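Local coordinates for protein dioxygenase (Pseudomonas brassicacearum, PDB 5V2D) that probably cleaves the central double bond of lignin-derived stilbenes with molecular oxygen, using an iron centre held by four histidines in a seven-bladed beta-propeller, at residues 40-54 with 90-103. Residues are numbered along the deposited sequence; the frame is centred on the assembly and turned at random.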
# COMPACT_ATOMS: atom_id res chain seq x y z
N ARG A 40 0.39 -3.75 18.89
CA ARG A 40 1.53 -4.65 19.19
C ARG A 40 1.02 -6.00 19.62
O ARG A 40 1.75 -6.77 20.20
CB ARG A 40 2.46 -4.02 20.22
CG ARG A 40 2.85 -2.55 19.84
CD ARG A 40 3.99 -2.12 20.80
NE ARG A 40 3.46 -1.81 22.12
CZ ARG A 40 4.19 -1.41 23.12
NH1 ARG A 40 5.55 -1.27 23.02
NH2 ARG A 40 3.63 -1.12 24.26
N ILE A 41 -0.23 -6.31 19.25
CA ILE A 41 -0.79 -7.59 19.68
C ILE A 41 -0.48 -8.63 18.57
O ILE A 41 -0.91 -8.50 17.48
CB ILE A 41 -2.29 -7.48 19.87
CG1 ILE A 41 -2.67 -6.50 21.01
CG2 ILE A 41 -2.95 -8.86 20.02
CD1 ILE A 41 -4.16 -6.21 21.03
N GLU A 42 0.26 -9.65 18.93
CA GLU A 42 0.42 -10.87 18.17
C GLU A 42 -0.59 -11.83 18.73
O GLU A 42 -0.64 -12.02 19.93
CB GLU A 42 1.83 -11.44 18.26
CG GLU A 42 2.87 -10.51 17.64
CD GLU A 42 4.23 -11.22 17.52
OE1 GLU A 42 5.02 -11.19 18.51
OE2 GLU A 42 4.51 -11.80 16.44
N ALA A 43 -1.47 -12.36 17.90
CA ALA A 43 -2.65 -13.06 18.43
C ALA A 43 -3.11 -14.21 17.57
O ALA A 43 -2.78 -14.28 16.37
CB ALA A 43 -3.75 -12.09 18.51
N GLU A 44 -3.88 -15.09 18.20
CA GLU A 44 -4.61 -16.13 17.50
C GLU A 44 -6.05 -16.09 18.06
O GLU A 44 -6.22 -16.14 19.29
CB GLU A 44 -3.97 -17.48 17.79
CG GLU A 44 -4.30 -18.45 16.71
CD GLU A 44 -4.57 -19.92 17.11
OE1 GLU A 44 -3.59 -20.57 17.58
OE2 GLU A 44 -5.80 -20.33 17.00
N VAL A 45 -7.04 -15.91 17.21
CA VAL A 45 -8.45 -16.03 17.62
C VAL A 45 -9.08 -17.13 16.76
O VAL A 45 -9.14 -17.00 15.55
CB VAL A 45 -9.20 -14.72 17.45
CG1 VAL A 45 -10.60 -14.79 18.13
CG2 VAL A 45 -8.45 -13.59 18.09
N PHE A 46 -9.44 -18.24 17.38
CA PHE A 46 -9.72 -19.49 16.67
C PHE A 46 -11.06 -19.40 15.88
O PHE A 46 -11.22 -20.08 14.86
CB PHE A 46 -9.78 -20.64 17.67
CG PHE A 46 -9.76 -22.00 17.05
CD1 PHE A 46 -8.53 -22.62 16.66
CD2 PHE A 46 -10.96 -22.70 16.81
CE1 PHE A 46 -8.57 -23.86 16.02
CE2 PHE A 46 -10.97 -23.95 16.18
CZ PHE A 46 -9.79 -24.53 15.79
N ASP A 47 -11.99 -18.61 16.39
CA ASP A 47 -13.29 -18.47 15.75
C ASP A 47 -13.87 -17.12 16.07
O ASP A 47 -13.86 -16.65 17.24
CB ASP A 47 -14.29 -19.56 16.27
CG ASP A 47 -15.56 -19.63 15.40
OD1 ASP A 47 -15.48 -19.90 14.16
OD2 ASP A 47 -16.59 -19.40 16.00
N LEU A 48 -14.30 -16.44 15.02
CA LEU A 48 -14.77 -15.06 15.18
C LEU A 48 -16.30 -15.04 15.13
O LEU A 48 -16.86 -15.74 14.33
CB LEU A 48 -14.16 -14.19 14.13
CG LEU A 48 -12.64 -13.99 14.25
CD1 LEU A 48 -12.04 -13.41 13.00
CD2 LEU A 48 -12.26 -13.08 15.42
N GLU A 49 -16.91 -14.23 15.97
CA GLU A 49 -18.36 -14.00 15.97
C GLU A 49 -18.76 -13.29 14.71
O GLU A 49 -18.10 -12.28 14.33
CB GLU A 49 -18.82 -13.04 17.07
CG GLU A 49 -18.78 -13.56 18.47
CD GLU A 49 -19.50 -12.62 19.45
OE1 GLU A 49 -18.83 -11.67 19.89
OE2 GLU A 49 -20.76 -12.79 19.69
N ILE A 50 -19.87 -13.70 14.09
CA ILE A 50 -20.35 -13.10 12.88
C ILE A 50 -21.81 -12.67 13.02
O ILE A 50 -22.63 -13.47 13.42
CB ILE A 50 -20.25 -14.11 11.73
CG1 ILE A 50 -18.80 -14.63 11.61
CG2 ILE A 50 -20.71 -13.50 10.38
CD1 ILE A 50 -18.69 -15.62 10.49
N GLU A 51 -22.12 -11.41 12.75
CA GLU A 51 -23.46 -10.89 12.70
C GLU A 51 -23.85 -10.97 11.26
O GLU A 51 -23.08 -10.55 10.37
CB GLU A 51 -23.46 -9.44 13.23
CG GLU A 51 -24.82 -8.74 13.15
CD GLU A 51 -24.85 -7.25 13.55
OE1 GLU A 51 -25.90 -6.67 13.25
OE2 GLU A 51 -23.93 -6.64 14.20
N GLY A 52 -25.09 -11.43 10.99
CA GLY A 52 -25.56 -11.52 9.59
C GLY A 52 -25.27 -12.90 9.10
O GLY A 52 -25.32 -13.80 9.87
N VAL A 53 -24.97 -13.10 7.83
CA VAL A 53 -24.77 -14.41 7.23
C VAL A 53 -23.60 -14.38 6.29
O VAL A 53 -23.61 -13.65 5.25
CB VAL A 53 -26.03 -14.79 6.36
CG1 VAL A 53 -25.84 -16.20 5.83
CG2 VAL A 53 -27.30 -14.69 7.23
N LEU A 54 -22.55 -15.12 6.63
CA LEU A 54 -21.38 -15.15 5.79
C LEU A 54 -21.55 -16.20 4.78
O LEU A 54 -21.72 -17.34 5.14
CB LEU A 54 -20.13 -15.46 6.65
CG LEU A 54 -18.85 -15.64 5.93
CD1 LEU A 54 -18.46 -14.25 5.46
CD2 LEU A 54 -17.77 -16.14 6.83
N PHE A 90 -6.91 -13.47 7.98
CA PHE A 90 -8.25 -13.89 8.29
C PHE A 90 -8.55 -15.05 7.36
O PHE A 90 -8.68 -14.86 6.13
CB PHE A 90 -9.24 -12.80 8.07
CG PHE A 90 -9.17 -11.66 9.04
CD1 PHE A 90 -9.87 -11.68 10.20
CD2 PHE A 90 -8.39 -10.54 8.76
CE1 PHE A 90 -9.89 -10.62 11.10
CE2 PHE A 90 -8.37 -9.48 9.65
CZ PHE A 90 -9.12 -9.51 10.84
N HIS A 91 -8.67 -16.26 7.91
CA HIS A 91 -8.91 -17.41 7.10
C HIS A 91 -10.43 -17.78 7.09
O HIS A 91 -11.00 -18.03 8.17
CB HIS A 91 -8.12 -18.59 7.63
CG HIS A 91 -8.34 -19.85 6.84
ND1 HIS A 91 -7.98 -19.96 5.51
CD2 HIS A 91 -8.91 -21.03 7.19
CE1 HIS A 91 -8.32 -21.16 5.07
NE2 HIS A 91 -8.89 -21.84 6.06
N PHE A 92 -11.01 -17.81 5.90
CA PHE A 92 -12.43 -18.04 5.68
C PHE A 92 -12.58 -19.51 5.22
O PHE A 92 -11.99 -19.94 4.23
CB PHE A 92 -12.99 -17.16 4.56
CG PHE A 92 -13.09 -15.72 4.89
CD1 PHE A 92 -14.35 -15.11 5.00
CD2 PHE A 92 -12.01 -14.92 5.03
CE1 PHE A 92 -14.47 -13.78 5.30
CE2 PHE A 92 -12.14 -13.57 5.34
CZ PHE A 92 -13.37 -13.01 5.48
N ALA A 93 -13.39 -20.28 5.94
CA ALA A 93 -13.70 -21.62 5.43
C ALA A 93 -15.08 -22.01 5.88
O ALA A 93 -15.38 -22.01 7.06
CB ALA A 93 -12.71 -22.68 5.88
N ASN A 94 -15.92 -22.36 4.93
CA ASN A 94 -17.27 -22.87 5.26
C ASN A 94 -18.09 -22.04 6.25
O ASN A 94 -18.66 -22.60 7.16
CB ASN A 94 -17.09 -24.25 5.92
CG ASN A 94 -17.37 -25.21 4.99
OD1 ASN A 94 -18.57 -25.56 4.75
ND2 ASN A 94 -16.33 -25.65 4.33
N GLY A 95 -18.09 -20.71 6.15
CA GLY A 95 -18.84 -19.89 7.05
C GLY A 95 -18.21 -19.51 8.36
O GLY A 95 -18.84 -18.85 9.17
N LYS A 96 -16.96 -19.95 8.58
CA LYS A 96 -16.22 -19.64 9.80
C LYS A 96 -14.95 -18.85 9.45
O LYS A 96 -14.37 -19.02 8.41
CB LYS A 96 -15.82 -20.89 10.51
CG LYS A 96 -17.07 -21.66 11.01
CD LYS A 96 -16.66 -22.90 11.81
CE LYS A 96 -17.61 -23.21 13.00
NZ LYS A 96 -17.50 -22.39 14.30
N VAL A 97 -14.62 -17.92 10.35
CA VAL A 97 -13.42 -17.07 10.12
C VAL A 97 -12.55 -17.18 11.36
O VAL A 97 -13.07 -17.12 12.51
CB VAL A 97 -13.78 -15.61 9.86
CG1 VAL A 97 -12.56 -14.87 9.42
CG2 VAL A 97 -14.78 -15.51 8.76
N SER A 98 -11.27 -17.37 11.13
CA SER A 98 -10.26 -17.30 12.20
C SER A 98 -9.21 -16.22 11.89
O SER A 98 -9.16 -15.74 10.77
CB SER A 98 -9.61 -18.65 12.39
OG SER A 98 -8.95 -19.02 11.20
N LEU A 99 -8.43 -15.83 12.91
CA LEU A 99 -7.47 -14.74 12.73
C LEU A 99 -6.15 -15.17 13.37
O LEU A 99 -6.12 -15.74 14.49
CB LEU A 99 -7.94 -13.49 13.40
CG LEU A 99 -6.97 -12.33 13.52
CD1 LEU A 99 -6.52 -11.77 12.20
CD2 LEU A 99 -7.68 -11.28 14.37
N ARG A 100 -5.09 -14.91 12.62
CA ARG A 100 -3.73 -14.89 13.17
C ARG A 100 -3.06 -13.61 12.84
O ARG A 100 -3.23 -13.11 11.76
CB ARG A 100 -2.94 -15.95 12.48
CG ARG A 100 -3.02 -17.23 13.09
CD ARG A 100 -1.48 -17.64 13.03
NE ARG A 100 -1.10 -18.62 14.04
CZ ARG A 100 -1.56 -19.86 14.00
NH1 ARG A 100 -2.39 -20.29 13.01
NH2 ARG A 100 -1.18 -20.67 14.96
N ARG A 101 -2.29 -13.06 13.80
CA ARG A 101 -1.66 -11.77 13.62
C ARG A 101 -0.25 -11.93 14.21
O ARG A 101 -0.14 -12.32 15.39
CB ARG A 101 -2.42 -10.69 14.31
CG ARG A 101 -1.92 -9.28 14.04
CD ARG A 101 -2.96 -8.24 14.48
NE ARG A 101 -2.61 -6.88 14.07
CZ ARG A 101 -2.14 -5.90 14.80
NH1 ARG A 101 -1.79 -6.08 16.08
NH2 ARG A 101 -1.95 -4.71 14.20
N ARG A 102 0.77 -11.66 13.41
CA ARG A 102 2.17 -11.87 13.82
C ARG A 102 3.08 -10.80 13.19
O ARG A 102 2.87 -10.39 12.04
CB ARG A 102 2.74 -13.25 13.38
CG ARG A 102 2.08 -14.52 13.91
CD ARG A 102 2.31 -14.68 15.44
NE ARG A 102 2.01 -15.93 16.15
CZ ARG A 102 0.89 -16.24 16.83
NH1 ARG A 102 -0.18 -15.47 16.82
NH2 ARG A 102 0.82 -17.38 17.50
N TYR A 103 4.13 -10.45 13.92
CA TYR A 103 5.17 -9.57 13.42
C TYR A 103 6.00 -10.30 12.42
O TYR A 103 6.30 -11.50 12.59
CB TYR A 103 6.10 -9.10 14.53
CG TYR A 103 5.67 -7.85 15.28
CD1 TYR A 103 5.48 -7.86 16.62
CD2 TYR A 103 5.46 -6.65 14.58
CE1 TYR A 103 5.15 -6.70 17.29
CE2 TYR A 103 5.15 -5.50 15.27
CZ TYR A 103 4.95 -5.56 16.64
OH TYR A 103 4.57 -4.40 17.29
O HOH W 1 6.53 -12.85 15.25
O HOH W 2 -6.36 -18.81 14.38
O HOH W 3 -16.47 -17.71 12.69
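R101 and I41 meet at the point where a short edge strand joins a propeller blade, and the arginine illustrates how one long side chain can tie a loop to a sheet. Its CB lies 4.1 Å from both I41 O and A43 N. With CG anti to the backbone N (chi1 -173°) and the chain extended as far as NE, CG and CD run past the same carbonyl, CD at 3.6 Å from I41 O. NE and CZ stay near it, and NH1 closes on I41 O at 2.9 Å in a bent hydrogen bond (145° at the hydrogen), the oxygen standing somewhat out of the guanidinium plane. NH2 turns to a salt bridge with D68.

The backbone of R101 pairs with A43 through two hydrogen bonds, and V45 pairs likewise with L99. Between them, E44 CG lies over one face of the R100 guanidinium, and E44 OE1 pairs with R100 NH2 by charge alone at 3.6 Å, no N-H pointing at it. At one end Y103 N gives E42 OE2 a nearly straight bond (2.9 Å), reaching it from above the carboxylate plane, while E42 OE1 pairs with R113. Further along, L48 N gives a hydrogen bond to V97 O (2.9 Å), and L48 CD1 meets the edge of the F90 ring. L54 CD2 packs on V97 CG2 at 3.6 Å.

Strand 43-45 thus forms the outer edge of the antiparallel sheet, against 96-103, which a type I' turn from A93 to K96 links to 85-93; after 43-45 the chain turns a corner at E51 and strand 50-52 joins the neighbouring sheet beside 482-486, with I484 covering L48 and V97.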